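Local coordinates for protein putative branched-chain amino acid aminotransferase IlvE (Streptococcus mutans, PDB 4DQN) that probably catalyses pyridoxal-phosphate-dependent transfer of amino groups between the branched-chain amino acids and 2-oxoglutarate, a reaction used in making isoleucine, leucine and valine, at residues Tyr176-Pro181 with Val211-Pro216; Ile222-Ser227 with Pro245-Ser250; Leu21-Ile26 with Val111-Glu116. All coordinates share one frame; numbering follows the deposited sequence.

How the interactions relate
Interactions 1 and 2 touch, their centres about 9 Å apart, and each has one strand in the same mixed sheet. Strands 211-214 and 222-225 are antiparallel neighbours there, and Tyr213 N lies 2.9 Å from Glu224 O, a probable hydrogen bond between the contacts. Both lie near Lys188, predicted to carry the pyridoxal phosphate although no cofactor is attached in this structure: its side chain is about 7 Å from that of Arg178 in interaction 1 and about 4 Å from that of Leu248 in interaction 2. Interaction 3 belongs to the other side of the chain, its centre about 36 Å from that of interaction 1 and 31 Å from that of interaction 2.

Interaction 1 of 3, residues Tyr176-Pro181 with Val211-Pro216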
ATOM      1  N   TYR A 176       9.281  -4.972  12.815  1.00 41.26           N
ATOM      2  CA  TYR A 176       8.497  -4.301  11.756  1.00 37.77           C
ATOM      3  C   TYR A 176       9.335  -4.045  10.502  1.00 40.85           C
ATOM      4  O   TYR A 176      10.502  -3.650  10.587  1.00 39.04           O
ATOM      5  CB  TYR A 176       7.881  -2.974  12.243  1.00 33.75           C
ATOM      6  CG  TYR A 176       6.987  -3.105  13.453  1.00 38.20           C
ATOM      7  CD1 TYR A 176       7.465  -2.811  14.720  1.00 38.80           C
ATOM      8  CD2 TYR A 176       5.666  -3.532  13.331  1.00 39.44           C
ATOM      9  CE1 TYR A 176       6.662  -2.931  15.833  1.00 34.61           C
ATOM     10  CE2 TYR A 176       4.851  -3.651  14.445  1.00 41.14           C
ATOM     11  CZ  TYR A 176       5.361  -3.352  15.694  1.00 41.97           C
ATOM     12  OH  TYR A 176       4.574  -3.465  16.819  1.00 45.15           O
ATOM     13  N   ASP A 177       8.739  -4.282   9.336  1.00 36.68           N
ATOM     14  CA  ASP A 177       9.370  -3.912   8.071  1.00 37.82           C
ATOM     15  C   ASP A 177       8.480  -2.910   7.349  1.00 36.99           C
ATOM     16  O   ASP A 177       7.256  -3.066   7.334  1.00 32.88           O
ATOM     17  CB  ASP A 177       9.563  -5.144   7.168  1.00 38.56           C
ATOM     18  CG  ASP A 177      10.433  -6.222   7.804  1.00 43.73           C
ATOM     19  OD1 ASP A 177      11.504  -5.888   8.368  1.00 40.13           O
ATOM     20  OD2 ASP A 177      10.040  -7.412   7.718  1.00 39.16           O
ATOM     21  N   ARG A 178       9.072  -1.884   6.740  1.00 38.01           N
ATOM     22  CA  ARG A 178       8.266  -0.986   5.917  1.00 37.42           C
ATOM     23  C   ARG A 178       8.132  -1.539   4.491  1.00 36.81           C
ATOM     24  O   ARG A 178       7.238  -1.144   3.745  1.00 34.88           O
ATOM     25  CB  ARG A 178       8.812   0.445   5.920  1.00 37.60           C
ATOM     26  CG  ARG A 178      10.147   0.639   5.244  1.00 42.23           C
ATOM     27  CD  ARG A 178      10.147   1.987   4.514  1.00 47.35           C
ATOM     28  NE  ARG A 178       9.581   3.044   5.354  1.00 48.65           N
ATOM     29  CZ  ARG A 178       8.963   4.129   4.887  1.00 50.43           C
ATOM     30  NH1 ARG A 178       8.822   4.305   3.576  1.00 45.93           N
ATOM     31  NH2 ARG A 178       8.478   5.036   5.733  1.00 49.90           N
ATOM     32  N   ALA A 179       9.010  -2.472   4.132  1.00 33.83           N
ATOM     33  CA  ALA A 179       8.990  -3.073   2.796  1.00 37.58           C
ATOM     34  C   ALA A 179       9.579  -4.485   2.775  1.00 39.06           C
ATOM     35  O   ALA A 179      10.408  -4.841   3.627  1.00 35.41           O
ATOM     36  CB  ALA A 179       9.729  -2.186   1.812  1.00 38.97           C
ATOM     37  N   ALA A 180       9.145  -5.277   1.791  1.00 37.99           N
ATOM     38  CA  ALA A 180       9.648  -6.634   1.570  1.00 38.17           C
ATOM     39  C   ALA A 180      10.973  -6.587   0.807  1.00 40.99           C
ATOM     40  O   ALA A 180      11.280  -5.566   0.182  1.00 39.72           O
ATOM     41  CB  ALA A 180       8.623  -7.426   0.781  1.00 34.90           C
ATOM     42  N   PRO A 181      11.760  -7.686   0.846  1.00 43.31           N
ATOM     43  CA  PRO A 181      13.007  -7.718   0.059  1.00 37.99           C
ATOM     44  C   PRO A 181      12.778  -7.512  -1.444  1.00 43.57           C
ATOM     45  O   PRO A 181      13.563  -6.812  -2.093  1.00 42.04           O
ATOM     46  CB  PRO A 181      13.557  -9.123   0.325  1.00 42.94           C
ATOM     47  CG  PRO A 181      13.018  -9.486   1.687  1.00 42.23           C
ATOM     48  CD  PRO A 181      11.635  -8.863   1.734  1.00 42.29           C
ATOM     49  N   VAL A 211      11.410   5.268  13.555  1.00 33.61           N
ATOM     50  CA  VAL A 211      12.105   3.994  13.544  1.00 32.20           C
ATOM     51  C   VAL A 211      13.174   3.997  12.443  1.00 35.82           C
ATOM     52  O   VAL A 211      12.965   4.575  11.367  1.00 37.25           O
ATOM     53  CB  VAL A 211      11.083   2.816  13.372  1.00 38.81           C
ATOM     54  CG1 VAL A 211      11.671   1.658  12.592  1.00 34.54           C
ATOM     55  CG2 VAL A 211      10.587   2.335  14.729  1.00 36.86           C
ATOM     56  N   ILE A 212      14.339   3.413  12.731  1.00 31.71           N
ATOM     57  CA  ILE A 212      15.301   3.074  11.680  1.00 33.57           C
ATOM     58  C   ILE A 212      15.087   1.600  11.338  1.00 33.99           C
ATOM     59  O   ILE A 212      15.166   0.734  12.210  1.00 32.16           O
ATOM     60  CB  ILE A 212      16.756   3.332  12.122  1.00 32.05           C
ATOM     61  CG1 ILE A 212      17.008   4.835  12.254  1.00 29.75           C
ATOM     62  CG2 ILE A 212      17.745   2.760  11.131  1.00 33.72           C
ATOM     63  CD1 ILE A 212      18.397   5.166  12.791  1.00 34.16           C
ATOM     64  N   TYR A 213      14.775   1.327  10.078  1.00 32.15           N
ATOM     65  CA  TYR A 213      14.466  -0.023   9.631  1.00 32.65           C
ATOM     66  C   TYR A 213      15.724  -0.711   9.148  1.00 35.92           C
ATOM     67  O   TYR A 213      16.582  -0.072   8.551  1.00 34.17           O
ATOM     68  CB  TYR A 213      13.453   0.021   8.482  1.00 36.01           C
ATOM     69  CG  TYR A 213      12.123   0.596   8.887  1.00 37.30           C
ATOM     70  CD1 TYR A 213      11.855   1.951   8.735  1.00 35.94           C
ATOM     71  CD2 TYR A 213      11.138  -0.214   9.431  1.00 36.60           C
ATOM     72  CE1 TYR A 213      10.640   2.480   9.109  1.00 36.61           C
ATOM     73  CE2 TYR A 213       9.923   0.301   9.812  1.00 33.29           C
ATOM     74  CZ  TYR A 213       9.677   1.644   9.652  1.00 36.89           C
ATOM     75  OH  TYR A 213       8.459   2.149  10.042  1.00 33.62           O
ATOM     76  N   LEU A 214      15.832  -2.016   9.392  1.00 36.44           N
ATOM     77  CA  LEU A 214      16.966  -2.786   8.889  1.00 35.96           C
ATOM     78  C   LEU A 214      16.522  -3.600   7.682  1.00 36.82           C
ATOM     79  O   LEU A 214      15.326  -3.659   7.374  1.00 37.80           O
ATOM     80  CB  LEU A 214      17.539  -3.704   9.968  1.00 36.13           C
ATOM     81  CG  LEU A 214      17.857  -3.049  11.307  1.00 35.65           C
ATOM     82  CD1 LEU A 214      18.645  -3.997  12.195  1.00 35.74           C
ATOM     83  CD2 LEU A 214      18.623  -1.745  11.077  1.00 38.58           C
ATOM     84  N   ASP A 215      17.476  -4.217   6.990  1.00 35.76           N
ATOM     85  CA  ASP A 215      17.153  -4.972   5.779  1.00 39.33           C
ATOM     86  C   ASP A 215      16.202  -6.114   6.135  1.00 41.39           C
ATOM     87  O   ASP A 215      16.428  -6.828   7.113  1.00 38.72           O
ATOM     88  CB  ASP A 215      18.424  -5.463   5.074  1.00 40.83           C
ATOM     89  CG  ASP A 215      19.112  -6.579   5.821  1.00 40.60           C
ATOM     90  OD1 ASP A 215      19.776  -6.291   6.840  1.00 38.84           O
ATOM     91  OD2 ASP A 215      18.995  -7.744   5.376  1.00 41.46           O
ATOM     92  N   PRO A 216      15.105  -6.256   5.368  1.00 41.29           N
ATOM     93  CA  PRO A 216      14.051  -7.210   5.744  1.00 40.76           C
ATOM     94  C   PRO A 216      14.480  -8.677   5.671  1.00 44.48           C
ATOM     95  O   PRO A 216      13.924  -9.496   6.403  1.00 46.73           O
ATOM     96  CB  PRO A 216      12.923  -6.919   4.741  1.00 44.20           C
ATOM     97  CG  PRO A 216      13.584  -6.192   3.592  1.00 42.80           C
ATOM     98  CD  PRO A 216      14.722  -5.420   4.214  1.00 41.16           C
TER
HETATM   99  O   HOH W   1      13.741  -3.359  10.901  1.00 37.34           O
HETATM  100  O   HOH W   2      12.536  -3.403   7.844  1.00 38.06           O
HETATM  101  O   HOH W   3      11.888  -9.098   8.342  1.00 40.47           O
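Arg178 lays the start of its aliphatic chain on the ring of Tyr213. In this CH-pi contact CB of Arg178 is 4.0 Å from the centroid of the Tyr213 ring and 10° off its normal. CG, between the backbone N and the carbonyl carbon (chi1 67°), lies over this face too; beyond it the chain bends. The guanidinium does not stack on this ring but meets Tyr213 CE1 at its edge, the planes 68° apart; its cation-pi partner is Tyr193. Val211 CG1 lies over the ring's opposite face, and Tyr176 O at its edge. A broad aromatic ring suits a place packed on both faces.

Packing centres on Pro216, whose CG meets Pro181 CD at 3.8 Å; its CB comes to 3.4 Å from Ala179 O. The two proline rings run past each other in opposite directions, carbon against carbon, where rigid rings without an N-H fit.

Water supplies the polar links. One molecule accepts from Leu214 N (2.9 Å) and donates to Tyr176 O. Another donates to Asp177 OD2 at 2.6 Å and to Pro216 O; Asp177 OD2 also accepts from His182 N of the second subunit, work that suits a carboxylate.

Strands 168-172 and 211-214 are parallel neighbours joined through helix 190-205, and the contact ties the loop entering this beta-alpha-beta crossover to its second strand, near the predicted cofactor lysine, Lys188.

Interaction 2 of 3, residues Ile222-Ser227 with Pro245-Ser250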
ATOM      1  N   ILE A 222      21.433  -1.354   7.890  1.00 37.15           N
ATOM      2  CA  ILE A 222      20.477  -0.254   7.934  1.00 36.54           C
ATOM      3  C   ILE A 222      19.897   0.012   6.553  1.00 38.95           C
ATOM      4  O   ILE A 222      20.623   0.030   5.553  1.00 36.67           O
ATOM      5  CB  ILE A 222      21.132   1.037   8.482  1.00 37.37           C
ATOM      6  CG1 ILE A 222      21.465   0.868   9.966  1.00 38.71           C
ATOM      7  CG2 ILE A 222      20.215   2.237   8.299  1.00 34.86           C
ATOM      8  CD1 ILE A 222      22.137   2.098  10.582  1.00 38.40           C
ATOM      9  N   GLU A 223      18.583   0.205   6.500  1.00 35.49           N
ATOM     10  CA  GLU A 223      17.914   0.551   5.257  1.00 36.28           C
ATOM     11  C   GLU A 223      17.626   2.040   5.212  1.00 39.66           C
ATOM     12  O   GLU A 223      18.191   2.779   4.394  1.00 43.52           O
ATOM     13  CB  GLU A 223      16.594  -0.202   5.149  1.00 42.03           C
ATOM     14  CG  GLU A 223      16.758  -1.687   4.958  1.00 43.30           C
ATOM     15  CD  GLU A 223      16.560  -2.113   3.531  1.00 43.89           C
ATOM     16  OE1 GLU A 223      15.431  -1.963   3.017  1.00 42.16           O
ATOM     17  OE2 GLU A 223      17.534  -2.598   2.921  1.00 46.32           O
ATOM     18  N   GLU A 224      16.728   2.478   6.087  1.00 37.60           N
ATOM     19  CA  GLU A 224      16.357   3.885   6.122  1.00 38.03           C
ATOM     20  C   GLU A 224      15.760   4.332   7.460  1.00 35.69           C
ATOM     21  O   GLU A 224      15.421   3.505   8.319  1.00 34.80           O
ATOM     22  CB  GLU A 224      15.430   4.239   4.942  1.00 41.19           C
ATOM     23  CG  GLU A 224      14.268   3.282   4.703  1.00 44.19           C
ATOM     24  CD  GLU A 224      13.585   3.538   3.364  1.00 50.69           C
ATOM     25  OE1 GLU A 224      14.274   3.521   2.324  1.00 50.37           O
ATOM     26  OE2 GLU A 224      12.360   3.770   3.351  1.00 53.69           O
ATOM     27  N   VAL A 225      15.649   5.654   7.608  1.00 34.86           N
ATOM     28  CA  VAL A 225      15.203   6.306   8.834  1.00 34.26           C
ATOM     29  C   VAL A 225      13.812   6.874   8.585  1.00 38.55           C
ATOM     30  O   VAL A 225      13.666   7.979   8.052  1.00 36.30           O
ATOM     31  CB  VAL A 225      16.161   7.450   9.195  1.00 37.00           C
ATOM     32  CG1 VAL A 225      15.909   7.952  10.615  1.00 34.56           C
ATOM     33  CG2 VAL A 225      17.617   6.998   9.026  1.00 32.09           C
ATOM     34  N   GLY A 226      12.788   6.115   8.973  1.00 40.39           N
ATOM     35  CA  GLY A 226      11.428   6.435   8.587  1.00 36.12           C
ATOM     36  C   GLY A 226      11.370   6.412   7.078  1.00 41.07           C
ATOM     37  O   GLY A 226      11.729   5.402   6.457  1.00 43.29           O
ATOM     38  N   SER A 227      10.959   7.529   6.481  1.00 40.06           N
ATOM     39  CA  SER A 227      10.897   7.623   5.025  1.00 43.49           C
ATOM     40  C   SER A 227      12.137   8.310   4.445  1.00 43.97           C
ATOM     41  O   SER A 227      12.231   8.500   3.226  1.00 44.99           O
ATOM     42  CB  SER A 227       9.630   8.364   4.587  1.00 45.97           C
ATOM     43  OG  SER A 227       9.670   9.725   4.984  1.00 47.92           O
ATOM     44  N   PRO A 245      18.094  -2.531  -2.779  1.00 43.14           N
ATOM     45  CA  PRO A 245      17.000  -2.461  -3.754  1.00 48.47           C
ATOM     46  C   PRO A 245      15.645  -2.334  -3.062  1.00 46.94           C
ATOM     47  O   PRO A 245      14.608  -2.353  -3.733  1.00 45.43           O
ATOM     48  CB  PRO A 245      17.081  -3.821  -4.450  1.00 50.53           C
ATOM     49  CG  PRO A 245      17.644  -4.741  -3.402  1.00 48.32           C
ATOM     50  CD  PRO A 245      18.630  -3.901  -2.641  1.00 47.64           C
ATOM     51  N   SER A 246      15.670  -2.233  -1.732  1.00 43.91           N
ATOM     52  CA  SER A 246      14.463  -2.167  -0.912  1.00 46.23           C
ATOM     53  C   SER A 246      14.325  -0.751  -0.337  1.00 43.63           C
ATOM     54  O   SER A 246      13.364  -0.428   0.370  1.00 44.81           O
ATOM     55  CB  SER A 246      14.546  -3.215   0.213  1.00 42.87           C
ATOM     56  OG  SER A 246      13.445  -3.120   1.103  1.00 52.82           O
ATOM     57  N   ILE A 247      15.296   0.092  -0.669  1.00 43.05           N
ATOM     58  CA  ILE A 247      15.375   1.453  -0.147  1.00 45.11           C
ATOM     59  C   ILE A 247      14.875   2.477  -1.176  1.00 42.77           C
ATOM     60  O   ILE A 247      15.157   2.354  -2.373  1.00 42.35           O
ATOM     61  CB  ILE A 247      16.847   1.776   0.240  1.00 48.59           C
ATOM     62  CG1 ILE A 247      17.239   1.026   1.521  1.00 45.98           C
ATOM     63  CG2 ILE A 247      17.081   3.274   0.393  1.00 45.99           C
ATOM     64  CD1 ILE A 247      18.738   1.083   1.810  1.00 43.98           C
ATOM     65  N   LEU A 248      14.120   3.472  -0.714  1.00 45.68           N
ATOM     66  CA  LEU A 248      13.754   4.607  -1.559  1.00 44.88           C
ATOM     67  C   LEU A 248      14.952   5.539  -1.718  1.00 44.06           C
ATOM     68  O   LEU A 248      15.441   6.095  -0.738  1.00 46.58           O
ATOM     69  CB  LEU A 248      12.601   5.400  -0.944  1.00 46.14           C
ATOM     70  CG  LEU A 248      12.287   6.681  -1.728  1.00 46.03           C
ATOM     71  CD1 LEU A 248      11.093   6.452  -2.626  1.00 44.34           C
ATOM     72  CD2 LEU A 248      12.061   7.876  -0.811  1.00 48.77           C
ATOM     73  N   PRO A 249      15.419   5.730  -2.960  1.00 45.75           N
ATOM     74  CA  PRO A 249      16.560   6.626  -3.183  1.00 43.89           C
ATOM     75  C   PRO A 249      16.141   8.103  -3.160  1.00 45.30           C
ATOM     76  O   PRO A 249      15.478   8.562  -4.097  1.00 46.26           O
ATOM     77  CB  PRO A 249      17.046   6.226  -4.583  1.00 49.25           C
ATOM     78  CG  PRO A 249      15.853   5.558  -5.259  1.00 47.53           C
ATOM     79  CD  PRO A 249      14.778   5.317  -4.219  1.00 45.82           C
ATOM     80  N   SER A 250      16.513   8.836  -2.109  1.00 41.27           N
ATOM     81  CA  SER A 250      16.094  10.238  -1.995  1.00 39.90           C
ATOM     82  C   SER A 250      16.946  11.176  -2.857  1.00 39.14           C
ATOM     83  O   SER A 250      18.139  10.929  -3.086  1.00 37.84           O
ATOM     84  CB  SER A 250      16.038  10.702  -0.530  1.00 39.06           C
ATOM     85  OG  SER A 250      17.281  11.192  -0.062  1.00 38.61           O
TER
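The carboxylate of Glu223 is held between two apolar groups: Ile247 CG1 stands over one face, 3.8 Å from Glu223 CD, and Pro216 CD stands over the opposite face. Ser246 OG donates to Glu223 OE1 at 3.0 Å, reaching it on the syn side and 19° out of the carboxylate plane, while Glu223 OE2 is hydrogen-bonded to Ser244 OG. Ser246 OG also makes a weak bond with Ala180 O, and a small hydroxyl residue fits where one group must serve a strand residue and a loop carbonyl.

The carboxylate of Glu224 works at its edge. Its OE1 offers the syn lone pair to the N-H of Leu248, 3.0 Å from N to OE1 with an angle of 148° at the hydrogen. The chain is extended beyond CG, giving glutamate the reach to satisfy a backbone N-H of the facing loop. Glu224 OE2 has a long, weak ion pair with Arg178 NE.

Glu223 and Glu224 both face Tyr213 of strand 211-214, a classic beta bulge, which lets two consecutive strand residues start out toward the 245-250 loop.

Ile247 packs into the bulge. Its CG1 is anti to the carbonyl carbon (chi1 -73°), and beyond it CD1 comes to 3.1 Å from Glu223 O, a tight approach. Farther along, Leu248 CD2 is 4.1 Å from Ser227 O, and the Leu248 side chain touches that of Lys188, the predicted cofactor attachment point. Ser250 ends the loop as N-cap of helix 251-262, its OG bonded to Lys253 N.

Interaction 3 of 3, residues Leu21-Ile26 with Val111-Glu116; sequences LPFRYI and VRANEE
Ala113, in the last turn of helix 100-113, meets Phe23 through its methyl group, with Ala113 CB 3.9 Å from Phe23 CB. The backbone of the helix end takes part as well, since Ala113 O comes to 3.6 Å from Phe23 CD2, approaching the ring obliquely. The alpha carbons of these two residues are 6.4 Å apart, and a residue as small as alanine allows the loop to come this near to the helix.

Asn114 follows as the first residue to leave helical backbone angles, and its side chain carries the polar part of the contact. CG is anti to the carbonyl carbon (chi1 -63°), beside the backbone N, and the amide grips both the N-H and the C=O of Phe23. Asn114 ND2 donates to Phe23 O at 2.9 Å with an angle of 160° at the hydrogen. The acceptor lies near the amide plane of Asn114, though the donor itself is tilted 32° from the carbonyl plane of Phe23. In return Asn114 OD1 accepts from Phe23 N, a weaker bond of 3.3 Å. The pair fixes the rotation of the amide, and asparagine suits the place because one flat group offers both a donor and an acceptor to an extended backbone. ND2 also bonds to Val110 O, one turn back in the helix. Apolar carbons of the loop pack beside the same group: Pro22 CD is 3.3 Å from Asn114 OD1, and Leu21 CD2 is 4.0 Å from Asn114 CB.

The contact thus pins the C-terminal end of helix 100-113 to the lead-in of strand 24-30, which runs antiparallel between strands 33-40 and 147-157 in the seven-stranded sheet. Ala113 also touches Leu39 of the former, and Leu21 packs on Pro156 of the latter.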
ATOM      1  N   LEU A  21      -4.499  25.576  -0.577  1.00 27.68           N
ATOM      2  CA  LEU A  21      -4.143  26.774  -1.336  1.00 28.20           C
ATOM      3  C   LEU A  21      -5.133  26.994  -2.486  1.00 28.59           C
ATOM      4  O   LEU A  21      -5.871  26.076  -2.847  1.00 28.08           O
ATOM      5  CB  LEU A  21      -2.695  26.667  -1.849  1.00 26.49           C
ATOM      6  CG  LEU A  21      -1.616  27.330  -0.972  1.00 30.20           C
ATOM      7  CD1 LEU A  21      -1.750  26.905   0.468  1.00 28.26           C
ATOM      8  CD2 LEU A  21      -0.206  27.013  -1.473  1.00 25.92           C
ATOM      9  N   PRO A  22      -5.186  28.216  -3.046  1.00 27.99           N
ATOM     10  CA  PRO A  22      -6.193  28.475  -4.089  1.00 31.90           C
ATOM     11  C   PRO A  22      -6.151  27.561  -5.325  1.00 30.59           C
ATOM     12  O   PRO A  22      -7.229  27.201  -5.803  1.00 28.69           O
ATOM     13  CB  PRO A  22      -5.903  29.922  -4.509  1.00 32.45           C
ATOM     14  CG  PRO A  22      -5.289  30.545  -3.299  1.00 36.97           C
ATOM     15  CD  PRO A  22      -4.475  29.447  -2.651  1.00 34.90           C
ATOM     16  N   PHE A  23      -4.975  27.186  -5.830  1.00 26.91           N
ATOM     17  CA  PHE A  23      -4.912  26.422  -7.083  1.00 28.61           C
ATOM     18  C   PHE A  23      -4.073  25.152  -6.975  1.00 28.47           C
ATOM     19  O   PHE A  23      -3.049  25.151  -6.291  1.00 25.88           O
ATOM     20  CB  PHE A  23      -4.342  27.302  -8.206  1.00 30.20           C
ATOM     21  CG  PHE A  23      -5.165  28.519  -8.481  1.00 32.62           C
ATOM     22  CD1 PHE A  23      -6.335  28.423  -9.230  1.00 32.45           C
ATOM     23  CD2 PHE A  23      -4.791  29.751  -7.971  1.00 34.15           C
ATOM     24  CE1 PHE A  23      -7.115  29.545  -9.467  1.00 35.50           C
ATOM     25  CE2 PHE A  23      -5.563  30.876  -8.206  1.00 33.81           C
ATOM     26  CZ  PHE A  23      -6.728  30.773  -8.951  1.00 35.13           C
ATOM     27  N   ARG A  24      -4.523  24.072  -7.624  1.00 25.88           N
ATOM     28  CA  ARG A  24      -3.682  22.887  -7.845  1.00 28.53           C
ATOM     29  C   ARG A  24      -3.732  22.576  -9.306  1.00 25.31           C
ATOM     30  O   ARG A  24      -4.697  22.934  -9.986  1.00 24.96           O
ATOM     31  CB  ARG A  24      -4.225  21.610  -7.202  1.00 29.95           C
ATOM     32  CG  ARG A  24      -4.639  21.657  -5.803  1.00 40.62           C
ATOM     33  CD  ARG A  24      -6.139  21.597  -5.704  1.00 29.07           C
ATOM     34  NE  ARG A  24      -6.602  22.943  -5.536  1.00 39.34           N
ATOM     35  CZ  ARG A  24      -6.404  23.650  -4.440  1.00 30.90           C
ATOM     36  NH1 ARG A  24      -5.777  23.131  -3.376  1.00 28.24           N
ATOM     37  NH2 ARG A  24      -6.865  24.881  -4.409  1.00 34.68           N
ATOM     38  N   TYR A  25      -2.716  21.862  -9.779  1.00 27.44           N
ATOM     39  CA  TYR A  25      -2.715  21.297 -11.124  1.00 23.73           C
ATOM     40  C   TYR A  25      -3.375  19.919 -11.107  1.00 25.10           C
ATOM     41  O   TYR A  25      -3.207  19.148 -10.158  1.00 23.81           O
ATOM     42  CB  TYR A  25      -1.269  21.172 -11.594  1.00 24.67           C
ATOM     43  CG  TYR A  25      -1.034  20.443 -12.899  1.00 26.46           C
ATOM     44  CD1 TYR A  25      -1.000  19.045 -12.954  1.00 27.59           C
ATOM     45  CD2 TYR A  25      -0.785  21.146 -14.061  1.00 25.54           C
ATOM     46  CE1 TYR A  25      -0.749  18.382 -14.145  1.00 27.59           C
ATOM     47  CE2 TYR A  25      -0.532  20.493 -15.258  1.00 31.15           C
ATOM     48  CZ  TYR A  25      -0.515  19.119 -15.293  1.00 30.37           C
ATOM     49  OH  TYR A  25      -0.245  18.484 -16.486  1.00 33.50           O
ATOM     50  N   ILE A  26      -4.115  19.602 -12.163  1.00 25.24           N
ATOM     51  CA  ILE A  26      -4.695  18.271 -12.306  1.00 24.93           C
ATOM     52  C   ILE A  26      -4.738  17.875 -13.781  1.00 27.35           C
ATOM     53  O   ILE A  26      -5.026  18.698 -14.652  1.00 26.26           O
ATOM     54  CB  ILE A  26      -6.112  18.168 -11.658  1.00 25.63           C
ATOM     55  CG1 ILE A  26      -6.558  16.710 -11.551  1.00 26.16           C
ATOM     56  CG2 ILE A  26      -7.145  18.988 -12.447  1.00 26.08           C
ATOM     57  CD1 ILE A  26      -7.779  16.502 -10.621  1.00 22.29           C
ATOM     58  N   VAL A 111       3.520  26.574  -8.554  1.00 26.54           N
ATOM     59  CA  VAL A 111       4.287  27.591  -7.838  1.00 25.71           C
ATOM     60  C   VAL A 111       3.864  28.987  -8.273  1.00 30.40           C
ATOM     61  O   VAL A 111       3.538  29.838  -7.431  1.00 29.45           O
ATOM     62  CB  VAL A 111       5.785  27.435  -8.089  1.00 27.93           C
ATOM     63  CG1 VAL A 111       6.545  28.548  -7.396  1.00 29.42           C
ATOM     64  CG2 VAL A 111       6.262  26.066  -7.585  1.00 24.41           C
ATOM     65  N   ARG A 112       3.848  29.220  -9.585  1.00 28.23           N
ATOM     66  CA  ARG A 112       3.412  30.513 -10.118  1.00 30.44           C
ATOM     67  C   ARG A 112       1.992  30.872  -9.681  1.00 30.47           C
ATOM     68  O   ARG A 112       1.751  32.009  -9.268  1.00 28.31           O
ATOM     69  CB  ARG A 112       3.552  30.574 -11.651  1.00 29.84           C
ATOM     70  CG  ARG A 112       4.995  30.487 -12.151  1.00 34.71           C
ATOM     71  CD  ARG A 112       5.129  30.880 -13.627  1.00 37.63           C
ATOM     72  NE  ARG A 112       4.118  30.219 -14.450  1.00 43.32           N
ATOM     73  CZ  ARG A 112       4.364  29.197 -15.265  1.00 43.55           C
ATOM     74  NH1 ARG A 112       5.597  28.720 -15.371  1.00 43.11           N
ATOM     75  NH2 ARG A 112       3.378  28.654 -15.977  1.00 40.73           N
ATOM     76  N   ALA A 113       1.061  29.912  -9.721  1.00 26.69           N
ATOM     77  CA  ALA A 113      -0.335  30.226  -9.411  1.00 25.17           C
ATOM     78  C   ALA A 113      -0.527  30.561  -7.934  1.00 29.80           C
ATOM     79  O   ALA A 113      -1.492  31.232  -7.554  1.00 28.59           O
ATOM     80  CB  ALA A 113      -1.258  29.070  -9.827  1.00 28.78           C
ATOM     81  N   ASN A 114       0.396  30.079  -7.105  1.00 27.69           N
ATOM     82  CA  ASN A 114       0.333  30.284  -5.656  1.00 27.25           C
ATOM     83  C   ASN A 114       1.578  31.004  -5.137  1.00 30.47           C
ATOM     84  O   ASN A 114       1.978  30.796  -3.990  1.00 28.56           O
ATOM     85  CB  ASN A 114       0.230  28.929  -4.933  1.00 28.92           C
ATOM     86  CG  ASN A 114      -1.038  28.170  -5.281  1.00 28.78           C
ATOM     87  OD1 ASN A 114      -2.119  28.512  -4.808  1.00 28.37           O
ATOM     88  ND2 ASN A 114      -0.908  27.122  -6.090  1.00 27.92           N
ATOM     89  N   GLU A 115       2.182  31.862  -5.956  1.00 29.29           N
ATOM     90  CA  GLU A 115       3.504  32.408  -5.622  1.00 30.51           C
ATOM     91  C   GLU A 115       3.514  33.236  -4.352  1.00 31.20           C
ATOM     92  O   GLU A 115       4.544  33.351  -3.670  1.00 32.55           O
ATOM     93  CB  GLU A 115       4.110  33.203  -6.794  1.00 34.54           C
ATOM     94  CG  GLU A 115       5.638  33.360  -6.658  1.00 40.26           C
ATOM     95  CD  GLU A 115       6.354  33.775  -7.942  1.00 50.68           C
ATOM     96  OE1 GLU A 115       6.153  33.127  -8.998  1.00 49.75           O
ATOM     97  OE2 GLU A 115       7.147  34.744  -7.885  1.00 57.06           O
ATOM     98  N   GLU A 116       2.367  33.797  -4.005  1.00 29.84           N
ATOM     99  CA  GLU A 116       2.308  34.624  -2.814  1.00 35.28           C
ATOM    100  C   GLU A 116       2.386  33.753  -1.554  1.00 35.33           C
ATOM    101  O   GLU A 116       2.560  34.262  -0.442  1.00 32.03           O
ATOM    102  CB  GLU A 116       1.064  35.525  -2.842  1.00 36.13           C
ATOM    103  CG  GLU A 116      -0.281  34.791  -2.686  1.00 41.93           C
ATOM    104  CD  GLU A 116      -0.777  34.064  -3.950  1.00 42.90           C
ATOM    105  OE1 GLU A 116      -0.028  33.933  -4.949  1.00 40.56           O
ATOM    106  OE2 GLU A 116      -1.946  33.613  -3.937  1.00 48.83           O
TER